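Surface layer protein (Geobacillus stearothermophilus, PDB 2RA1) forms part of the crystalline surface layer of the bacterial cell, its N-terminal portion, represented here, probably contributing to sugar-mediated attachment to the cell wall. Local coordinates at residues A[272-277]-A[291-296]; A[168-173]-A[204-209]. All coordinates share one frame; numbering follows the deposited sequence.

Contact 1 and contact 2 belong to different parts of an elongated chain: 168-173 and 204-209 meet within the helical spectrin-like repeat, centred about 9 Å from the centre of the chain, whereas 272-277 and 291-296 meet in the Ig-like domain, centred about 47 Å from it. They follow one another in sequence and do not touch; the centres of contact 1 and contact 2 lie about 54 Å apart and the nearest atoms of contact 1 and contact 2 about 40 Å. The chemistry nonetheless recurs. In each, an aspartate carboxylate accepts a backbone N-H of the other segment, and the aliphatic part of a lysine lies over one face of a tyrosine ring. Contact 1 joins a strand to a loop, contact 2 a helix to an interhelical loop.

Contact 1: A[272-277]-A[291-296]; sequences KLYPKS and LYDTLV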
loop_
_atom_site.group_PDB
_atom_site.type_symbol
_atom_site.label_atom_id
_atom_site.label_comp_id
_atom_site.label_asym_id
_atom_site.label_seq_id
_atom_site.Cartn_x
_atom_site.Cartn_y
_atom_site.Cartn_z
ATOM N N LYS A 272 -0.361 -10.136 -49.563
ATOM C CA LYS A 272 -1.206 -10.295 -48.387
ATOM C C LYS A 272 -1.396 -11.751 -48.013
ATOM O O LYS A 272 -1.675 -12.587 -48.870
ATOM C CB LYS A 272 -2.560 -9.621 -48.595
ATOM C CG LYS A 272 -2.519 -8.105 -48.402
ATOM C CD LYS A 272 -3.889 -7.552 -48.014
ATOM C CE LYS A 272 -3.780 -6.197 -47.300
ATOM N NZ LYS A 272 -3.315 -5.090 -48.184
ATOM N N LEU A 273 -1.250 -12.042 -46.723
ATOM C CA LEU A 273 -1.333 -13.404 -46.223
ATOM C C LEU A 273 -2.726 -13.659 -45.661
ATOM O O LEU A 273 -3.368 -12.738 -45.128
ATOM C CB LEU A 273 -0.275 -13.618 -45.132
ATOM C CG LEU A 273 1.173 -13.741 -45.611
ATOM C CD1 LEU A 273 1.747 -12.413 -46.136
ATOM C CD2 LEU A 273 2.040 -14.311 -44.523
ATOM N N TYR A 274 -3.195 -14.901 -45.767
ATOM C CA TYR A 274 -4.520 -15.243 -45.255
ATOM C C TYR A 274 -4.455 -15.867 -43.875
ATOM O O TYR A 274 -3.660 -16.773 -43.635
ATOM C CB TYR A 274 -5.268 -16.173 -46.203
ATOM C CG TYR A 274 -5.583 -15.574 -47.554
ATOM C CD1 TYR A 274 -4.767 -15.841 -48.660
ATOM C CD2 TYR A 274 -6.695 -14.759 -47.735
ATOM C CE1 TYR A 274 -5.050 -15.309 -49.910
ATOM C CE2 TYR A 274 -6.986 -14.210 -48.989
ATOM C CZ TYR A 274 -6.153 -14.490 -50.077
ATOM O OH TYR A 274 -6.424 -13.963 -51.334
ATOM N N PRO A 275 -5.301 -15.373 -42.956
ATOM C CA PRO A 275 -5.429 -15.962 -41.620
ATOM C C PRO A 275 -6.235 -17.257 -41.725
ATOM O O PRO A 275 -7.260 -17.290 -42.414
ATOM C CB PRO A 275 -6.246 -14.915 -40.841
ATOM C CG PRO A 275 -6.570 -13.826 -41.787
ATOM C CD PRO A 275 -6.287 -14.308 -43.183
ATOM N N LYS A 276 -5.795 -18.311 -41.050
ATOM C CA LYS A 276 -6.538 -19.562 -41.076
ATOM C C LYS A 276 -7.479 -19.698 -39.878
ATOM O O LYS A 276 -8.641 -20.055 -40.020
ATOM C CB LYS A 276 -5.570 -20.742 -41.126
ATOM C CG LYS A 276 -6.235 -22.089 -40.966
ATOM C CD LYS A 276 -5.247 -23.186 -41.191
ATOM C CE LYS A 276 -5.904 -24.552 -41.112
ATOM N NZ LYS A 276 -4.986 -25.609 -41.640
ATOM N N SER A 277 -6.961 -19.408 -38.697
ATOM C CA SER A 277 -7.699 -19.617 -37.474
ATOM C C SER A 277 -7.226 -18.641 -36.404
ATOM O O SER A 277 -6.088 -18.169 -36.440
ATOM C CB SER A 277 -7.469 -21.052 -36.988
ATOM O OG SER A 277 -6.083 -21.309 -36.797
ATOM N N LEU A 291 -1.716 -18.728 -39.991
ATOM C CA LEU A 291 -1.822 -18.311 -41.379
ATOM C C LEU A 291 -1.843 -19.527 -42.293
ATOM O O LEU A 291 -1.273 -20.562 -41.961
ATOM C CB LEU A 291 -0.629 -17.439 -41.740
ATOM C CG LEU A 291 -0.449 -16.239 -40.819
ATOM C CD1 LEU A 291 0.929 -15.573 -41.036
ATOM C CD2 LEU A 291 -1.606 -15.254 -41.053
ATOM N N TYR A 292 -2.522 -19.400 -43.428
ATOM C CA TYR A 292 -2.389 -20.366 -44.498
ATOM C C TYR A 292 -1.012 -20.201 -45.118
ATOM O O TYR A 292 -0.344 -21.167 -45.475
ATOM C CB TYR A 292 -3.461 -20.133 -45.574
ATOM C CG TYR A 292 -4.813 -20.699 -45.225
ATOM C CD1 TYR A 292 -5.916 -19.871 -45.053
ATOM C CD2 TYR A 292 -4.987 -22.062 -45.058
ATOM C CE1 TYR A 292 -7.157 -20.388 -44.726
ATOM C CE2 TYR A 292 -6.220 -22.589 -44.728
ATOM C CZ TYR A 292 -7.304 -21.754 -44.561
ATOM O OH TYR A 292 -8.534 -22.291 -44.235
ATOM N N ASP A 293 -0.597 -18.953 -45.254
ATOM C CA ASP A 293 0.618 -18.637 -45.973
ATOM C C ASP A 293 1.809 -18.628 -45.037
ATOM O O ASP A 293 1.664 -18.573 -43.820
ATOM C CB ASP A 293 0.455 -17.304 -46.704
ATOM C CG ASP A 293 -0.724 -17.316 -47.662
ATOM O OD1 ASP A 293 -1.656 -16.507 -47.495
ATOM O OD2 ASP A 293 -0.738 -18.169 -48.565
ATOM N N THR A 294 2.993 -18.697 -45.630
ATOM C CA THR A 294 4.227 -18.870 -44.890
ATOM C C THR A 294 5.002 -17.560 -44.775
ATOM O O THR A 294 5.099 -16.788 -45.736
ATOM C CB THR A 294 5.110 -19.912 -45.575
ATOM O OG1 THR A 294 4.326 -21.081 -45.848
ATOM C CG2 THR A 294 6.291 -20.280 -44.682
ATOM N N LEU A 295 5.547 -17.310 -43.590
ATOM C CA LEU A 295 6.290 -16.088 -43.338
ATOM C C LEU A 295 7.746 -16.253 -43.766
ATOM O O LEU A 295 8.386 -17.262 -43.460
ATOM C CB LEU A 295 6.213 -15.706 -41.850
ATOM C CG LEU A 295 4.815 -15.560 -41.235
ATOM C CD1 LEU A 295 4.844 -15.698 -39.716
ATOM C CD2 LEU A 295 4.196 -14.240 -41.645
ATOM N N VAL A 296 8.264 -15.243 -44.462
ATOM C CA VAL A 296 9.643 -15.216 -44.922
ATOM C C VAL A 296 10.611 -14.686 -43.869
ATOM O O VAL A 296 10.455 -13.580 -43.342
ATOM C CB VAL A 296 9.767 -14.361 -46.203
ATOM C CG1 VAL A 296 11.202 -14.329 -46.696
ATOM C CG2 VAL A 296 8.845 -14.907 -47.271
HETATM O O HOH W 1 -10.161 -20.940 -42.378
#
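Lys276 lies across the ring of Tyr292 in the Ig-like beta domain, where inner strand 272-280 meets the loop that follows strand 286-291 and Lys276 and Ser277 both face Thr290 in a classic beta bulge. The lysine CB sits 3.8 Å from the centroid of the Tyr292 ring and only 6° off its normal, a CH-pi contact. CG, anti to the backbone N (chi1 172°), meets CZ and CE2; CD then passes CE2 at 3.7 Å, and CE follows more loosely beside the same Tyr292 atom as the extended chain crosses the ring at about a right angle. Tyr274 CB approaches that ring at its edge, in plane.

Next to the ring, the backbone and a carboxylate fix the loop. Tyr292 N donates to Tyr274 O (2.9 Å), and Tyr274 N donates in turn to Asp293 OD1 (2.8 Å, 160° at the hydrogen), which offers its anti lone pair, on the side away from OD2. On the buried side, Leu273 CD2 packs against Leu295 CD2 at 3.6 Å and against Leu291 CD1, while Tyr301 of strand 300-305 touches both Leu273 and Leu295. Beyond the ring, one water joins the two segments, donating to Lys276 O and hydrogen-bonded to Tyr292 OH at 2.8 Å.

Contact 2: A[168-173]-A[204-209]; sequences IYDITV and SKVTDA
Asp170 OD2 accepts from two donors, the hydroxyl OG1 of Thr207 at 2.8 Å and a water at 3.0 Å. The other oxygen of this buried carboxylate, Asp170 OD1, takes the backbone N-H of Thr207 (2.8 Å, 158° at the hydrogen). The hydroxyl uses the syn lone pair of OD2, and the amide meets OD1 on its syn side but 17° out of the carboxylate plane. With OG1 set between its own backbone N and carbonyl carbon (chi1 76°), Thr207 turns hydroxyl and amide toward the same carboxylate. OG1 in turn accepts from Ala209 N, 3.1 Å away, closing an ST turn just ahead of helix 211-228.

This joins helix 168-185 of the spectrin-like repeat to the loop between its next two helices. Flanking the carboxylate, Val173 CG1 meets Val206 CG1 at 3.8 Å, and Leu214 of helix 211-228 packs on both valines and on Asp170. On the outer flank, Lys205 CB rests over the Tyr169 ring, 3.8 Å from its centroid, and CD reaches CE2, while the bent end of the lysine carries NZ to Gln201 O. Replacing Asp170 with an alanine would probably leave the amide and hydroxyl of Thr207 without their shared acceptor and the ST turn less firmly placed against the helix. With Thr207 OG1 donating to the carboxylate and accepting from Ala209 N, the hydroxyl is oriented at both ends, and the three donors to the carboxylate probably favour its ionised form.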
loop_
_atom_site.group_PDB
_atom_site.type_symbol
_atom_site.label_atom_id
_atom_site.label_comp_id
_atom_site.label_asym_id
_atom_site.label_seq_id
_atom_site.Cartn_x
_atom_site.Cartn_y
_atom_site.Cartn_z
ATOM N N ILE A 168 -4.030 3.704 10.613
ATOM C CA ILE A 168 -3.706 4.625 9.510
ATOM C C ILE A 168 -3.937 3.999 8.129
ATOM O O ILE A 168 -4.418 4.665 7.206
ATOM C CB ILE A 168 -2.257 5.207 9.608
ATOM C CG1 ILE A 168 -1.991 6.193 8.468
ATOM C CG2 ILE A 168 -1.206 4.114 9.588
ATOM C CD1 ILE A 168 -0.777 7.059 8.679
ATOM N N TYR A 169 -3.605 2.717 7.995
ATOM C CA TYR A 169 -3.816 2.019 6.736
ATOM C C TYR A 169 -5.294 1.975 6.410
ATOM O O TYR A 169 -5.691 2.270 5.273
ATOM C CB TYR A 169 -3.218 0.617 6.785
ATOM C CG TYR A 169 -1.710 0.632 6.902
ATOM C CD1 TYR A 169 -1.086 0.353 8.106
ATOM C CD2 TYR A 169 -0.905 0.916 5.803
ATOM C CE1 TYR A 169 0.300 0.360 8.222
ATOM C CE2 TYR A 169 0.487 0.936 5.914
ATOM C CZ TYR A 169 1.080 0.658 7.129
ATOM O OH TYR A 169 2.447 0.664 7.256
ATOM N N ASP A 170 -6.112 1.631 7.407
ATOM C CA ASP A 170 -7.563 1.533 7.201
ATOM C C ASP A 170 -8.109 2.855 6.644
ATOM O O ASP A 170 -8.869 2.882 5.677
ATOM C CB ASP A 170 -8.303 1.208 8.514
ATOM C CG ASP A 170 -7.886 -0.129 9.132
ATOM O OD1 ASP A 170 -6.821 -0.658 8.770
ATOM O OD2 ASP A 170 -8.621 -0.646 10.003
ATOM N N ILE A 171 -7.723 3.961 7.264
ATOM C CA ILE A 171 -8.299 5.241 6.876
ATOM C C ILE A 171 -7.742 5.692 5.526
ATOM O O ILE A 171 -8.465 6.254 4.703
ATOM C CB ILE A 171 -8.149 6.324 7.988
ATOM C CG1 ILE A 171 -9.283 6.202 8.991
ATOM C CG2 ILE A 171 -8.196 7.730 7.410
ATOM C CD1 ILE A 171 -9.073 5.151 10.068
ATOM N N THR A 172 -6.470 5.410 5.282
ATOM C CA THR A 172 -5.901 5.776 3.994
ATOM C C THR A 172 -6.612 5.032 2.867
ATOM O O THR A 172 -7.009 5.651 1.884
ATOM C CB THR A 172 -4.366 5.550 3.911
ATOM O OG1 THR A 172 -3.728 6.084 5.079
ATOM C CG2 THR A 172 -3.788 6.213 2.659
ATOM N N VAL A 173 -6.806 3.720 2.988
ATOM C CA VAL A 173 -7.410 3.047 1.827
ATOM C C VAL A 173 -8.865 3.463 1.628
ATOM O O VAL A 173 -9.315 3.558 0.494
ATOM C CB VAL A 173 -7.168 1.474 1.687
ATOM C CG1 VAL A 173 -6.021 0.981 2.546
ATOM C CG2 VAL A 173 -8.436 0.656 1.931
ATOM N N SER A 204 -3.333 -4.483 1.968
ATOM C CA SER A 204 -2.881 -5.705 2.602
ATOM C C SER A 204 -2.441 -5.446 4.031
ATOM O O SER A 204 -1.975 -6.353 4.711
ATOM C CB SER A 204 -1.698 -6.267 1.832
ATOM O OG SER A 204 -0.667 -5.303 1.805
ATOM N N LYS A 205 -2.567 -4.205 4.480
ATOM C CA LYS A 205 -2.182 -3.856 5.847
ATOM C C LYS A 205 -3.337 -3.353 6.723
ATOM O O LYS A 205 -3.142 -3.062 7.893
ATOM C CB LYS A 205 -1.011 -2.875 5.839
ATOM C CG LYS A 205 0.292 -3.530 5.409
ATOM C CD LYS A 205 1.257 -2.520 4.822
ATOM C CE LYS A 205 2.049 -3.117 3.660
ATOM N NZ LYS A 205 2.172 -2.127 2.546
ATOM N N VAL A 206 -4.539 -3.253 6.171
ATOM C CA VAL A 206 -5.668 -2.855 6.999
ATOM C C VAL A 206 -5.810 -3.858 8.149
ATOM O O VAL A 206 -5.346 -4.991 8.050
ATOM C CB VAL A 206 -7.002 -2.741 6.202
ATOM C CG1 VAL A 206 -6.879 -1.703 5.089
ATOM C CG2 VAL A 206 -7.395 -4.083 5.629
ATOM N N THR A 207 -6.418 -3.415 9.245
ATOM C CA THR A 207 -6.669 -4.268 10.397
ATOM C C THR A 207 -7.919 -5.092 10.166
ATOM O O THR A 207 -8.550 -5.007 9.118
ATOM C CB THR A 207 -6.940 -3.441 11.677
ATOM O OG1 THR A 207 -8.272 -2.911 11.623
ATOM C CG2 THR A 207 -5.952 -2.307 11.801
ATOM N N ASP A 208 -8.291 -5.873 11.169
ATOM C CA ASP A 208 -9.488 -6.694 11.090
ATOM C C ASP A 208 -10.788 -5.915 11.175
ATOM O O ASP A 208 -11.808 -6.342 10.655
ATOM C CB ASP A 208 -9.443 -7.757 12.174
ATOM C CG ASP A 208 -8.564 -8.929 11.788
ATOM O OD1 ASP A 208 -8.402 -9.159 10.577
ATOM O OD2 ASP A 208 -8.040 -9.620 12.686
ATOM N N ALA A 209 -10.747 -4.764 11.821
ATOM C CA ALA A 209 -11.957 -4.003 12.119
ATOM C C ALA A 209 -12.902 -3.790 10.928
ATOM O O ALA A 209 -14.123 -3.888 11.074
ATOM C CB ALA A 209 -11.579 -2.674 12.753
HETATM O O HOH W 2 -9.879 -2.971 8.667
#